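Local coordinates for cyclic dimeric GMP binding protein (Pseudomonas fluorescens, PDB 3PJV) that probably senses cyclic di-GMP and, through its periplasmic domain, relays that signal across the membrane to control proteolysis in the periplasm, at residues Ile58-Leu63 / Gln67-Arg72. Numbering follows the deposited sequence.
Sequences IRVVDL and QTIVER
Thr68 OG1 is gripped by two nitrogens of Arg59, NE at 2.8 Å and NH2 at 3.1 Å. The hydroxyl oxygen lies in the guanidinium plane, at its edge, and the NE bond is the straighter (159° against 137°). Arg59 gets there extended from CG to NE, CG anti to the backbone N (chi1 -178°), crossing Thr68 at about a right angle while Val61 CG2 sits 3.3 Å above the centre of the guanidinium plane. NH1 of the same group forms a salt bridge with Glu111 of the second subunit; a leucine at Arg59 would probably leave both Thr68 OG1 and that carboxylate without their cationic partner. The backbones pair antiparallel. Val60 N bonds to Val70 O at 2.9 Å, yet Val60 O takes Ile69 N at 2.8 Å, so two residues face one. Val60 accordingly meets both neighbours, CG2 against Val70 CG1 at 3.7 Å and CG1 against Ile69 CD1 at 4.0 Å; Val60 and Val70 also touch Val46 of helix 39-50. Past the shift, Asp62 N still reaches Gln67 O (2.9 Å). This is a beta hairpin carrying a classic bulge, its strand 55-62 also pairing antiparallel with the second subunit to continue the sheet across the dimer.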
ATOM      1  N   ILE A  58      12.903  -6.394  -0.038  1.00 16.98           N
ATOM      2  CA  ILE A  58      12.762  -7.071   1.255  1.00 15.57           C
ATOM      3  C   ILE A  58      13.831  -8.147   1.297  1.00 19.50           C
ATOM      4  O   ILE A  58      14.012  -8.888   0.338  1.00 20.67           O
ATOM      5  CB  ILE A  58      11.393  -7.738   1.426  1.00 16.42           C
ATOM      6  CG1 ILE A  58      10.287  -6.689   1.330  1.00 19.31           C
ATOM      7  CG2 ILE A  58      11.289  -8.454   2.795  1.00 19.89           C
ATOM      8  CD1 ILE A  58       8.899  -7.269   1.442  1.00 21.23           C
ATOM      9  N   ARG A  59      14.553  -8.216   2.403  1.00 16.29           N
ATOM     10  CA  ARG A  59      15.607  -9.193   2.558  1.00 17.11           C
ATOM     11  C   ARG A  59      15.535  -9.769   3.967  1.00 18.62           C
ATOM     12  O   ARG A  59      15.265  -9.045   4.919  1.00 21.18           O
ATOM     13  CB  ARG A  59      16.961  -8.512   2.319  1.00 22.81           C
ATOM     14  CG  ARG A  59      18.182  -9.406   2.397  1.00 33.52           C
ATOM     15  CD  ARG A  59      19.444  -8.565   2.203  1.00 40.71           C
ATOM     16  NE  ARG A  59      20.664  -9.333   2.386  1.00 51.22           N
ATOM     17  CZ  ARG A  59      21.713  -8.920   3.093  1.00 57.37           C
ATOM     18  NH1 ARG A  59      21.692  -7.732   3.689  1.00 57.61           N
ATOM     19  NH2 ARG A  59      22.785  -9.698   3.206  1.00 58.53           N
ATOM     20  N   VAL A  60      15.756 -11.072   4.096  1.00 19.09           N
ATOM     21  CA  VAL A  60      15.830 -11.702   5.415  1.00 16.32           C
ATOM     22  C   VAL A  60      17.232 -12.252   5.530  1.00 20.65           C
ATOM     23  O   VAL A  60      17.687 -12.986   4.664  1.00 26.06           O
ATOM     24  CB  VAL A  60      14.783 -12.835   5.565  1.00 19.42           C
ATOM     25  CG1 VAL A  60      14.874 -13.476   6.951  1.00 18.97           C
ATOM     26  CG2 VAL A  60      13.377 -12.280   5.294  1.00 21.08           C
ATOM     27  N   VAL A  61      17.929 -11.844   6.580  1.00 20.66           N
ATOM     28  CA  VAL A  61      19.327 -12.212   6.783  1.00 21.98           C
ATOM     29  C   VAL A  61      19.472 -13.130   7.999  1.00 23.16           C
ATOM     30  O   VAL A  61      18.957 -12.839   9.080  1.00 22.96           O
ATOM     31  CB  VAL A  61      20.209 -10.956   6.965  1.00 21.96           C
ATOM     32  CG1 VAL A  61      21.668 -11.346   7.261  1.00 24.90           C
ATOM     33  CG2 VAL A  61      20.119 -10.072   5.727  1.00 26.59           C
ATOM     34  N   ASP A  62      20.158 -14.252   7.806  1.00 22.72           N
ATOM     35  CA  ASP A  62      20.417 -15.178   8.902  1.00 25.19           C
ATOM     36  C   ASP A  62      21.541 -14.594   9.758  1.00 24.54           C
ATOM     37  O   ASP A  62      22.637 -14.369   9.269  1.00 26.75           O
ATOM     38  CB  ASP A  62      20.809 -16.550   8.340  1.00 30.62           C
ATOM     39  CG  ASP A  62      21.064 -17.590   9.436  1.00 38.56           C
ATOM     40  OD1 ASP A  62      21.912 -17.345  10.314  1.00 38.57           O
ATOM     41  OD2 ASP A  62      20.399 -18.645   9.426  1.00 44.98           O
ATOM     42  N   LEU A  63      21.260 -14.329  11.030  1.00 23.37           N
ATOM     43  CA  LEU A  63      22.245 -13.660  11.897  1.00 22.44           C
ATOM     44  C   LEU A  63      23.457 -14.523  12.266  1.00 29.69           C
ATOM     45  O   LEU A  63      24.541 -13.996  12.539  1.00 32.28           O
ATOM     46  CB  LEU A  63      21.571 -13.124  13.162  1.00 22.30           C
ATOM     47  CG  LEU A  63      20.655 -11.921  12.934  1.00 24.38           C
ATOM     48  CD1 LEU A  63      19.992 -11.486  14.229  1.00 26.50           C
ATOM     49  CD2 LEU A  63      21.433 -10.767  12.310  1.00 24.26           C
ATOM     50  N   GLN A  67      24.267 -14.739   6.069  1.00 41.89           N
ATOM     51  CA  GLN A  67      23.899 -14.855   4.666  1.00 43.25           C
ATOM     52  C   GLN A  67      22.427 -14.519   4.442  1.00 34.78           C
ATOM     53  O   GLN A  67      21.614 -14.584   5.356  1.00 30.05           O
ATOM     54  CB  GLN A  67      24.238 -16.245   4.122  1.00 54.53           C
ATOM     55  CG  GLN A  67      23.526 -17.394   4.811  1.00 63.69           C
ATOM     56  CD  GLN A  67      24.190 -18.733   4.538  1.00 75.05           C
ATOM     57  OE1 GLN A  67      25.372 -18.794   4.191  1.00 79.19           O
ATOM     58  NE2 GLN A  67      23.433 -19.812   4.695  1.00 78.85           N
ATOM     59  N   THR A  68      22.101 -14.145   3.214  1.00 32.94           N
ATOM     60  CA  THR A  68      20.720 -13.878   2.847  1.00 29.60           C
ATOM     61  C   THR A  68      19.950 -15.189   2.778  1.00 34.31           C
ATOM     62  O   THR A  68      20.376 -16.137   2.123  1.00 41.31           O
ATOM     63  CB  THR A  68      20.654 -13.183   1.492  1.00 35.20           C
ATOM     64  OG1 THR A  68      21.344 -11.930   1.577  1.00 37.07           O
ATOM     65  CG2 THR A  68      19.208 -12.941   1.092  1.00 33.16           C
ATOM     66  N   ILE A  69      18.819 -15.242   3.468  1.00 30.54           N
ATOM     67  CA  ILE A  69      17.971 -16.424   3.452  1.00 30.33           C
ATOM     68  C   ILE A  69      17.037 -16.320   2.257  1.00 30.90           C
ATOM     69  O   ILE A  69      16.858 -17.270   1.488  1.00 35.15           O
ATOM     70  CB  ILE A  69      17.123 -16.504   4.733  1.00 31.32           C
ATOM     71  CG1 ILE A  69      18.015 -16.734   5.957  1.00 35.30           C
ATOM     72  CG2 ILE A  69      16.054 -17.585   4.598  1.00 37.29           C
ATOM     73  CD1 ILE A  69      17.276 -16.601   7.264  1.00 34.50           C
ATOM     74  N   VAL A  70      16.447 -15.144   2.102  1.00 27.54           N
ATOM     75  CA  VAL A  70      15.577 -14.869   0.969  1.00 29.30           C
ATOM     76  C   VAL A  70      15.611 -13.379   0.692  1.00 26.98           C
ATOM     77  O   VAL A  70      15.771 -12.572   1.596  1.00 26.29           O
ATOM     78  CB  VAL A  70      14.129 -15.340   1.227  1.00 34.76           C
ATOM     79  CG1 VAL A  70      13.476 -14.480   2.275  1.00 37.93           C
ATOM     80  CG2 VAL A  70      13.319 -15.316  -0.069  1.00 40.17           C
ATOM     81  N   GLU A  71      15.498 -13.013  -0.571  1.00 24.21           N
ATOM     82  CA  GLU A  71      15.387 -11.597  -0.903  1.00 25.72           C
ATOM     83  C   GLU A  71      14.598 -11.344  -2.177  1.00 23.74           C
ATOM     84  O   GLU A  71      14.424 -12.223  -3.017  1.00 26.69           O
ATOM     85  CB  GLU A  71      16.761 -10.943  -1.004  1.00 29.89           C
ATOM     86  CG  GLU A  71      17.553 -11.366  -2.200  1.00 33.86           C
ATOM     87  CD  GLU A  71      18.893 -10.663  -2.270  1.00 47.22           C
ATOM     88  OE1 GLU A  71      18.934  -9.437  -2.024  1.00 51.96           O
ATOM     89  OE2 GLU A  71      19.901 -11.342  -2.560  1.00 49.28           O
ATOM     90  N   ARG A  72      14.123 -10.114  -2.287  1.00 22.03           N
ATOM     91  CA  ARG A  72      13.301  -9.703  -3.399  1.00 23.82           C
ATOM     92  C   ARG A  72      13.629  -8.249  -3.682  1.00 23.89           C
ATOM     93  O   ARG A  72      13.789  -7.453  -2.767  1.00 21.13           O
ATOM     94  CB  ARG A  72      11.823  -9.825  -3.021  1.00 29.88           C
ATOM     95  CG  ARG A  72      11.304 -11.263  -2.879  1.00 36.25           C
ATOM     96  CD  ARG A  72      11.223 -11.938  -4.222  1.00 39.44           C
ATOM     97  NE  ARG A  72      10.565 -13.243  -4.193  1.00 44.61           N
ATOM     98  CZ  ARG A  72      11.170 -14.378  -3.852  1.00 53.22           C
ATOM     99  NH1 ARG A  72      12.448 -14.367  -3.482  1.00 53.90           N
ATOM    100  NH2 ARG A  72      10.500 -15.525  -3.867  1.00 52.35           N
TER